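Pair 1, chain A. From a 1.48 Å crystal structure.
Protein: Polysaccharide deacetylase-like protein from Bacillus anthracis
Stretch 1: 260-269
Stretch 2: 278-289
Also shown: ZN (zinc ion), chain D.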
# COMPACT_ATOMS: atom_id res chain seq x y z
N SER A 260 12.90 -2.04 0.64
CA SER A 260 12.94 -0.60 0.46
C SER A 260 13.49 -0.04 1.78
O SER A 260 12.90 -0.24 2.84
CB SER A 260 11.54 -0.07 0.22
OG SER A 260 11.53 1.34 0.14
N MET A 261 14.62 0.66 1.71
CA MET A 261 15.30 1.13 2.91
C MET A 261 14.94 2.59 3.14
O MET A 261 15.29 3.46 2.35
CB MET A 261 16.81 0.96 2.76
CG MET A 261 17.62 1.19 4.04
SD MET A 261 17.39 -0.11 5.27
CE MET A 261 17.35 -1.51 4.19
N GLN A 262 14.20 2.84 4.22
CA GLN A 262 13.65 4.15 4.48
C GLN A 262 14.11 4.63 5.86
O GLN A 262 14.92 3.97 6.50
CB GLN A 262 12.12 4.09 4.36
CG GLN A 262 11.65 3.60 2.97
CD GLN A 262 12.08 4.53 1.85
OE1 GLN A 262 12.11 5.75 2.03
NE2 GLN A 262 12.43 3.97 0.70
N SER A 263 13.60 5.78 6.29
CA SER A 263 14.18 6.47 7.45
C SER A 263 13.46 6.24 8.78
O SER A 263 12.23 6.21 8.82
CB SER A 263 14.20 7.98 7.17
OG SER A 263 14.74 8.71 8.26
N HIS A 264 14.22 6.12 9.86
CA HIS A 264 13.65 6.14 11.22
C HIS A 264 14.29 7.28 12.00
O HIS A 264 14.44 7.19 13.21
CB HIS A 264 13.87 4.80 11.94
CG HIS A 264 12.85 4.46 12.98
ND1 HIS A 264 11.67 5.15 13.15
CD2 HIS A 264 12.82 3.46 13.91
CE1 HIS A 264 10.97 4.61 14.14
NE2 HIS A 264 11.65 3.59 14.62
N THR A 265 14.64 8.36 11.28
CA THR A 265 15.41 9.51 11.78
C THR A 265 16.89 9.17 12.01
O THR A 265 17.31 8.04 11.82
CB THR A 265 14.81 10.20 13.05
OG1 THR A 265 15.12 9.43 14.22
CG2 THR A 265 13.30 10.41 12.92
N ALA A 266 17.66 10.18 12.41
CA ALA A 266 19.09 9.97 12.61
C ALA A 266 19.38 9.20 13.88
O ALA A 266 20.19 8.28 13.88
CB ALA A 266 19.82 11.31 12.64
N THR A 267 18.74 9.60 14.98
CA THR A 267 19.04 9.01 16.28
C THR A 267 17.84 8.38 16.99
O THR A 267 17.95 8.05 18.16
CB THR A 267 19.70 10.03 17.25
OG1 THR A 267 18.75 11.05 17.62
CG2 THR A 267 20.94 10.67 16.63
N HIS A 268 16.73 8.21 16.28
CA HIS A 268 15.48 7.71 16.87
C HIS A 268 14.95 8.78 17.83
O HIS A 268 14.65 8.52 19.00
CB HIS A 268 15.68 6.35 17.57
CG HIS A 268 14.43 5.56 17.76
ND1 HIS A 268 13.81 5.44 18.99
CD2 HIS A 268 13.70 4.81 16.90
CE1 HIS A 268 12.74 4.67 18.87
NE2 HIS A 268 12.67 4.26 17.62
N ALA A 269 14.86 9.99 17.31
CA ALA A 269 14.53 11.17 18.10
C ALA A 269 13.07 11.24 18.50
O ALA A 269 12.18 10.87 17.73
CB ALA A 269 14.90 12.43 17.32
N GLU A 278 16.43 19.54 10.81
CA GLU A 278 17.23 19.28 9.62
C GLU A 278 18.13 18.07 9.84
O GLU A 278 18.21 17.17 9.00
CB GLU A 278 18.04 20.50 9.20
CG GLU A 278 17.18 21.62 8.63
CD GLU A 278 17.98 22.65 7.86
OE1 GLU A 278 19.13 22.35 7.45
OE2 GLU A 278 17.46 23.76 7.68
N GLU A 279 18.79 18.02 10.99
CA GLU A 279 19.67 16.89 11.27
C GLU A 279 18.89 15.57 11.37
O GLU A 279 19.31 14.55 10.81
CB GLU A 279 20.47 17.12 12.56
CG GLU A 279 21.43 15.99 12.86
CD GLU A 279 22.37 16.29 14.00
OE1 GLU A 279 22.25 17.38 14.62
OE2 GLU A 279 23.24 15.43 14.27
N GLU A 280 17.77 15.57 12.07
CA GLU A 280 17.04 14.32 12.33
C GLU A 280 16.22 13.81 11.16
O GLU A 280 16.04 12.60 11.00
CB GLU A 280 16.14 14.48 13.55
CG GLU A 280 16.90 14.50 14.87
CD GLU A 280 17.53 13.15 15.24
OE1 GLU A 280 17.19 12.10 14.65
OE2 GLU A 280 18.38 13.15 16.16
N LEU A 281 15.71 14.74 10.34
CA LEU A 281 14.77 14.37 9.27
C LEU A 281 15.38 14.52 7.88
O LEU A 281 15.25 13.63 7.04
CB LEU A 281 13.50 15.23 9.37
CG LEU A 281 12.61 14.99 10.59
CD1 LEU A 281 11.53 16.05 10.68
CD2 LEU A 281 12.00 13.59 10.56
N LYS A 282 16.04 15.64 7.63
CA LYS A 282 16.60 15.92 6.32
C LYS A 282 17.93 15.19 6.09
O LYS A 282 18.11 14.52 5.08
CB LYS A 282 16.77 17.43 6.16
CG LYS A 282 17.35 17.88 4.85
CD LYS A 282 17.50 19.39 4.89
CE LYS A 282 18.44 19.88 3.83
NZ LYS A 282 19.86 19.50 4.07
N GLU A 283 18.86 15.33 7.03
CA GLU A 283 20.20 14.78 6.83
C GLU A 283 20.23 13.25 6.97
O GLU A 283 21.09 12.59 6.39
CB GLU A 283 21.20 15.48 7.76
CG GLU A 283 21.27 16.99 7.46
CD GLU A 283 22.15 17.78 8.41
OE1 GLU A 283 22.79 17.19 9.31
OE2 GLU A 283 22.20 19.02 8.24
N SER A 284 19.30 12.70 7.74
CA SER A 284 19.17 11.25 7.84
C SER A 284 18.76 10.69 6.49
O SER A 284 19.33 9.71 6.01
CB SER A 284 18.16 10.87 8.93
OG SER A 284 16.90 11.48 8.70
N LYS A 285 17.76 11.32 5.87
CA LYS A 285 17.32 10.94 4.53
C LYS A 285 18.48 11.00 3.53
O LYS A 285 18.70 10.06 2.76
CB LYS A 285 16.20 11.87 4.07
CG LYS A 285 15.90 11.82 2.58
CD LYS A 285 14.85 12.84 2.20
CE LYS A 285 14.70 12.95 0.69
NZ LYS A 285 13.81 14.08 0.31
N GLU A 286 19.23 12.10 3.55
CA GLU A 286 20.34 12.28 2.62
C GLU A 286 21.44 11.24 2.82
O GLU A 286 21.97 10.69 1.85
CB GLU A 286 20.91 13.70 2.74
CG GLU A 286 19.91 14.77 2.38
CD GLU A 286 20.37 16.17 2.73
OE1 GLU A 286 21.39 16.31 3.45
OE2 GLU A 286 19.71 17.13 2.28
N LYS A 287 21.79 10.97 4.08
CA LYS A 287 22.83 10.00 4.38
C LYS A 287 22.41 8.59 3.95
O LYS A 287 23.21 7.84 3.39
CB LYS A 287 23.14 10.01 5.88
CG LYS A 287 24.29 9.11 6.29
CD LYS A 287 24.57 9.23 7.78
CE LYS A 287 26.05 9.03 8.08
NZ LYS A 287 26.27 8.75 9.53
N LEU A 288 21.16 8.23 4.21
CA LEU A 288 20.67 6.91 3.85
C LEU A 288 20.65 6.71 2.33
O LEU A 288 21.00 5.64 1.84
CB LEU A 288 19.29 6.66 4.46
CG LEU A 288 18.73 5.24 4.30
CD1 LEU A 288 19.66 4.22 4.93
CD2 LEU A 288 17.36 5.18 4.95
N GLU A 289 20.27 7.75 1.59
CA GLU A 289 20.26 7.70 0.13
C GLU A 289 21.65 7.43 -0.44
O GLU A 289 21.80 6.71 -1.43
CB GLU A 289 19.71 9.00 -0.46
CG GLU A 289 18.20 9.10 -0.36
CD GLU A 289 17.63 10.37 -0.96
OE1 GLU A 289 18.38 11.35 -1.13
OE2 GLU A 289 16.42 10.38 -1.27
ZN ZN D . 11.76 2.65 16.56
O HOH W 1 11.62 1.36 18.13

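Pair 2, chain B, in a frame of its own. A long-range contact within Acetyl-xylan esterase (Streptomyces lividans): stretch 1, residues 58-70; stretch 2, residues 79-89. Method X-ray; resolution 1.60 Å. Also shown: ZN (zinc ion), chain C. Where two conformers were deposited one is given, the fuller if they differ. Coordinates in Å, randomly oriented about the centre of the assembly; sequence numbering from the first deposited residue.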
# COMPACT_ATOMS: atom_id res chain seq x y z
N TRP B 58 2.43 -16.04 -9.07
CA TRP B 58 3.21 -14.91 -9.60
C TRP B 58 4.52 -14.93 -8.84
O TRP B 58 4.56 -15.35 -7.68
CB TRP B 58 2.47 -13.59 -9.40
CG TRP B 58 1.13 -13.65 -10.08
CD1 TRP B 58 0.89 -13.50 -11.42
CD2 TRP B 58 -0.13 -13.96 -9.47
NE1 TRP B 58 -0.46 -13.68 -11.69
CE2 TRP B 58 -1.11 -13.96 -10.51
CE3 TRP B 58 -0.54 -14.22 -8.16
CZ2 TRP B 58 -2.48 -14.21 -10.26
CZ3 TRP B 58 -1.90 -14.47 -7.91
CH2 TRP B 58 -2.85 -14.47 -8.97
N VAL B 59 5.58 -14.53 -9.51
CA VAL B 59 6.92 -14.59 -8.90
C VAL B 59 7.44 -13.16 -8.78
O VAL B 59 7.35 -12.36 -9.73
CB VAL B 59 7.90 -15.43 -9.76
CG1 VAL B 59 9.24 -15.55 -9.02
CG2 VAL B 59 7.29 -16.81 -10.06
N ALA B 60 7.97 -12.85 -7.60
CA ALA B 60 8.41 -11.51 -7.28
C ALA B 60 9.80 -11.52 -6.63
O ALA B 60 10.34 -12.59 -6.33
CB ALA B 60 7.39 -10.80 -6.39
N ASN B 61 10.37 -10.33 -6.51
CA ASN B 61 11.79 -10.12 -6.13
C ASN B 61 11.92 -9.92 -4.62
O ASN B 61 11.26 -9.03 -4.06
CB ASN B 61 12.31 -8.90 -6.92
CG ASN B 61 13.80 -8.61 -6.75
OD1 ASN B 61 14.37 -8.70 -5.66
ND2 ASN B 61 14.42 -8.16 -7.86
N HIS B 62 12.78 -10.71 -3.97
CA HIS B 62 12.98 -10.60 -2.52
C HIS B 62 14.48 -10.41 -2.18
O HIS B 62 14.91 -10.80 -1.09
CB HIS B 62 12.38 -11.81 -1.79
CG HIS B 62 12.21 -11.63 -0.31
ND1 HIS B 62 11.79 -10.44 0.27
CD2 HIS B 62 12.33 -12.51 0.70
CE1 HIS B 62 11.70 -10.60 1.59
NE2 HIS B 62 12.02 -11.85 1.87
N SER B 63 15.21 -9.74 -3.08
CA SER B 63 16.68 -9.53 -3.01
C SER B 63 17.44 -10.81 -3.32
O SER B 63 16.84 -11.89 -3.43
CB SER B 63 17.14 -8.96 -1.66
OG SER B 63 17.29 -10.00 -0.70
N TYR B 64 18.77 -10.69 -3.46
CA TYR B 64 19.58 -11.85 -3.85
C TYR B 64 19.96 -12.73 -2.66
O TYR B 64 19.88 -13.95 -2.75
CB TYR B 64 20.83 -11.44 -4.64
CG TYR B 64 21.32 -12.56 -5.52
CD1 TYR B 64 20.75 -12.77 -6.79
CD2 TYR B 64 22.35 -13.42 -5.10
CE1 TYR B 64 21.18 -13.83 -7.63
CE2 TYR B 64 22.78 -14.49 -5.93
CZ TYR B 64 22.20 -14.67 -7.18
OH TYR B 64 22.62 -15.73 -7.98
N THR B 65 20.37 -12.10 -1.55
CA THR B 65 20.89 -12.84 -0.40
C THR B 65 20.17 -12.48 0.93
O THR B 65 20.61 -12.90 2.00
CB THR B 65 22.42 -12.56 -0.20
OG1 THR B 65 22.61 -11.20 0.22
CG2 THR B 65 23.24 -12.85 -1.47
N HIS B 66 19.09 -11.69 0.85
CA HIS B 66 18.30 -11.31 2.02
C HIS B 66 19.10 -10.46 3.06
O HIS B 66 19.02 -10.73 4.26
CB HIS B 66 17.69 -12.57 2.68
CG HIS B 66 16.46 -12.31 3.50
ND1 HIS B 66 16.51 -11.84 4.79
CD2 HIS B 66 15.15 -12.46 3.21
CE1 HIS B 66 15.28 -11.73 5.27
NE2 HIS B 66 14.44 -12.10 4.33
N PRO B 67 19.84 -9.44 2.60
CA PRO B 67 20.55 -8.58 3.56
C PRO B 67 19.58 -7.59 4.19
O PRO B 67 18.47 -7.42 3.67
CB PRO B 67 21.53 -7.80 2.68
CG PRO B 67 20.83 -7.69 1.37
CD PRO B 67 20.07 -8.99 1.20
N HIS B 68 20.01 -6.92 5.26
CA HIS B 68 19.31 -5.74 5.73
C HIS B 68 19.66 -4.64 4.74
O HIS B 68 20.72 -4.04 4.82
CB HIS B 68 19.79 -5.40 7.14
CG HIS B 68 19.28 -6.33 8.19
ND1 HIS B 68 18.07 -6.15 8.83
CD2 HIS B 68 19.81 -7.46 8.71
CE1 HIS B 68 17.88 -7.13 9.69
NE2 HIS B 68 18.92 -7.94 9.64
N MET B 69 18.78 -4.36 3.78
CA MET B 69 19.11 -3.51 2.61
C MET B 69 19.47 -2.07 2.98
O MET B 69 20.26 -1.43 2.30
CB MET B 69 17.96 -3.50 1.57
CG MET B 69 17.70 -4.84 0.83
SD MET B 69 18.85 -5.29 -0.51
CE MET B 69 18.32 -4.23 -1.88
N THR B 70 18.86 -1.56 4.04
CA THR B 70 19.09 -0.17 4.42
C THR B 70 20.48 -0.00 5.05
O THR B 70 20.93 1.12 5.24
CB THR B 70 17.98 0.39 5.35
OG1 THR B 70 18.07 -0.24 6.64
CG2 THR B 70 16.58 0.16 4.74
N SER B 79 22.91 -3.98 -7.03
CA SER B 79 23.36 -5.33 -7.33
C SER B 79 22.39 -6.41 -6.83
O SER B 79 22.06 -7.35 -7.55
CB SER B 79 24.76 -5.55 -6.71
OG SER B 79 25.22 -6.86 -6.97
N GLU B 80 21.93 -6.28 -5.59
CA GLU B 80 21.03 -7.26 -5.01
C GLU B 80 19.72 -7.35 -5.80
O GLU B 80 19.21 -8.44 -6.09
CB GLU B 80 20.74 -6.87 -3.55
CG GLU B 80 21.87 -7.21 -2.58
CD GLU B 80 21.80 -8.62 -2.00
OE1 GLU B 80 20.72 -9.24 -2.01
OE2 GLU B 80 22.85 -9.12 -1.53
N ILE B 81 19.16 -6.19 -6.14
CA ILE B 81 17.89 -6.17 -6.87
C ILE B 81 18.04 -6.64 -8.34
O ILE B 81 17.28 -7.50 -8.83
CB ILE B 81 17.24 -4.78 -6.75
CG1 ILE B 81 16.58 -4.68 -5.36
CG2 ILE B 81 16.18 -4.59 -7.83
CD1 ILE B 81 16.07 -3.29 -4.99
N SER B 82 19.05 -6.09 -9.03
CA SER B 82 19.23 -6.43 -10.43
C SER B 82 19.59 -7.91 -10.64
O SER B 82 19.07 -8.54 -11.55
CB SER B 82 20.27 -5.51 -11.08
OG SER B 82 21.51 -5.62 -10.42
N ARG B 83 20.45 -8.46 -9.79
CA ARG B 83 20.81 -9.88 -9.93
C ARG B 83 19.60 -10.77 -9.72
O ARG B 83 19.47 -11.83 -10.33
CB ARG B 83 21.93 -10.25 -8.95
CG ARG B 83 23.30 -9.71 -9.39
CD ARG B 83 24.08 -9.19 -8.20
NE ARG B 83 24.58 -10.26 -7.37
CZ ARG B 83 24.67 -10.24 -6.04
NH1 ARG B 83 24.29 -9.18 -5.34
NH2 ARG B 83 25.16 -11.29 -5.42
N THR B 84 18.69 -10.34 -8.83
CA THR B 84 17.48 -11.11 -8.61
C THR B 84 16.50 -11.03 -9.81
O THR B 84 15.87 -12.04 -10.16
CB THR B 84 16.83 -10.70 -7.27
OG1 THR B 84 17.79 -10.91 -6.22
CG2 THR B 84 15.59 -11.54 -7.00
N GLN B 85 16.37 -9.83 -10.43
CA GLN B 85 15.57 -9.68 -11.66
C GLN B 85 16.10 -10.68 -12.70
O GLN B 85 15.35 -11.43 -13.30
CB GLN B 85 15.67 -8.26 -12.23
CG GLN B 85 14.99 -7.16 -11.37
CD GLN B 85 13.48 -7.39 -11.23
OE1 GLN B 85 13.03 -8.09 -10.32
NE2 GLN B 85 12.71 -6.84 -12.18
N GLN B 86 17.43 -10.68 -12.85
CA GLN B 86 18.10 -11.54 -13.83
C GLN B 86 17.89 -13.03 -13.51
O GLN B 86 17.62 -13.83 -14.41
CB GLN B 86 19.59 -11.20 -13.87
CG GLN B 86 19.90 -9.81 -14.46
CD GLN B 86 21.21 -9.21 -13.95
OE1 GLN B 86 22.03 -9.91 -13.35
NE2 GLN B 86 21.40 -7.90 -14.17
N ALA B 87 18.03 -13.40 -12.24
CA ALA B 87 17.91 -14.83 -11.88
C ALA B 87 16.49 -15.34 -12.09
O ALA B 87 16.28 -16.46 -12.59
CB ALA B 87 18.37 -15.08 -10.45
N ILE B 88 15.50 -14.53 -11.70
CA ILE B 88 14.11 -14.97 -11.86
C ILE B 88 13.72 -15.04 -13.35
O ILE B 88 13.13 -16.05 -13.81
CB ILE B 88 13.15 -14.08 -11.03
CG1 ILE B 88 13.47 -14.27 -9.53
CG2 ILE B 88 11.69 -14.38 -11.38
CD1 ILE B 88 12.82 -13.22 -8.59
N ALA B 89 14.06 -14.01 -14.10
CA ALA B 89 13.78 -14.02 -15.54
C ALA B 89 14.48 -15.17 -16.24
O ALA B 89 13.87 -15.87 -17.09
CB ALA B 89 14.19 -12.68 -16.14
ZN ZN C . 12.38 -12.72 3.76
O HOH W 2 12.03 -13.72 5.55

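In both pairs a strand runs into a loop that carries two zinc-binding histidines, and a helix packs against strand and loop together. The strand and helix axes are nearly antiparallel, at 155° with a closest approach of 8.4 Å in pair 1 and at 156° and 8.7 Å in pair 2. Over 14 central residues the backbones superpose to 0.5 Å.

The most faithfully kept feature is a glutamate on the helix, A:Glu280 matching B:Glu80. Its CA-to-CB bond points sideways, but m, m rotamers fold the carboxylate back to the loop, where it accepts hydrogen bonds from two successive backbone NH groups and a threonine hydroxyl. In pair 1, A:Thr267 N donates to A:Glu280 OE1 at 3.0 Å and A:Thr267 OG1 to A:Glu280 OE2 at 2.6 Å. In pair 2, B:Thr65 N reaches B:Glu80 OE1 at 2.9 Å and B:Thr65 OG1 reaches B:Glu80 OE2 at 2.7 Å. Threonine suits this place because its p rotamer sets hydroxyl and amide to face the two carboxylate oxygens. The preceding NH differs: A:Ala266 N makes only weak bonds, to A:Glu280 OE1 at 3.0 Å and A:Glu280 O at 3.2 Å, whereas B:Tyr64 N bonds to B:Glu80 OE1 at 2.8 Å.

The loop so held presents matched histidines, whose CA-to-CB bonds point away from the helix. A:His264 NE2 and A:His268 NE2 lie 2.2 and 2.1 Å from ZN; B:His62 NE2 and B:His66 NE2 lie 2.1 and 2.2 Å from theirs. A water and atoms elsewhere in the structure complete each site. Between the histidines, A:Thr265 and B:Ser63 both have positive phi, and each hydroxyl donates to the preceding carbonyl: A:Thr265 OG1 to A:His264 O and B:Ser63 OG to B:His62 O, both 2.5 Å. The extra methyl of A:Thr265, CG2, packs 4.2 Å from A:Leu281 CD2.

At the strand's end, A:Ser263 OG and B:Asn61 OD1 play the same part, accepting from A:Thr265 N at 3.0 Å and from B:Ser63 N at 2.9 Å. The longer amide also spans to the helix: B:Asn61 ND2 donates to B:Gln85 OE1 at 2.8 Å and B:Ile81 O at 3.1 Å. A:Ser263 makes no hydrogen bond to stretch 2; its OG is satisfied elsewhere in the structure.

Another marked contrast is A:Ala266 against B:Tyr64. A:Ala266 CB lies 4.1 Å from A:Ser284 CB; in pair 2 the matching B:Thr84 is just as close, with OG1 3.5 Å from B:Tyr64 CB, so the difference lies in what the ring adds. B:Tyr64 spreads along the helix: the B:Arg83 guanidinium stacks on its ring, centres 4.5 Å apart, and B:Tyr64 CE1 meets B:Ala87 CB at 4.2 Å. The matching A:Glu283 and A:Lys287 make no contact with stretch 1. This helps explain the larger buried surface of pair 2, 674 against 464 Å².

Farther along the helix, branched aliphatic residues cover the strand. A:Leu288 CD1 lies 3.8 Å from A:Met261 CG, while B:Ile88 CG2 lies 3.6 Å from B:Val59 CG1. Different shapes thus fill the same apolar gap.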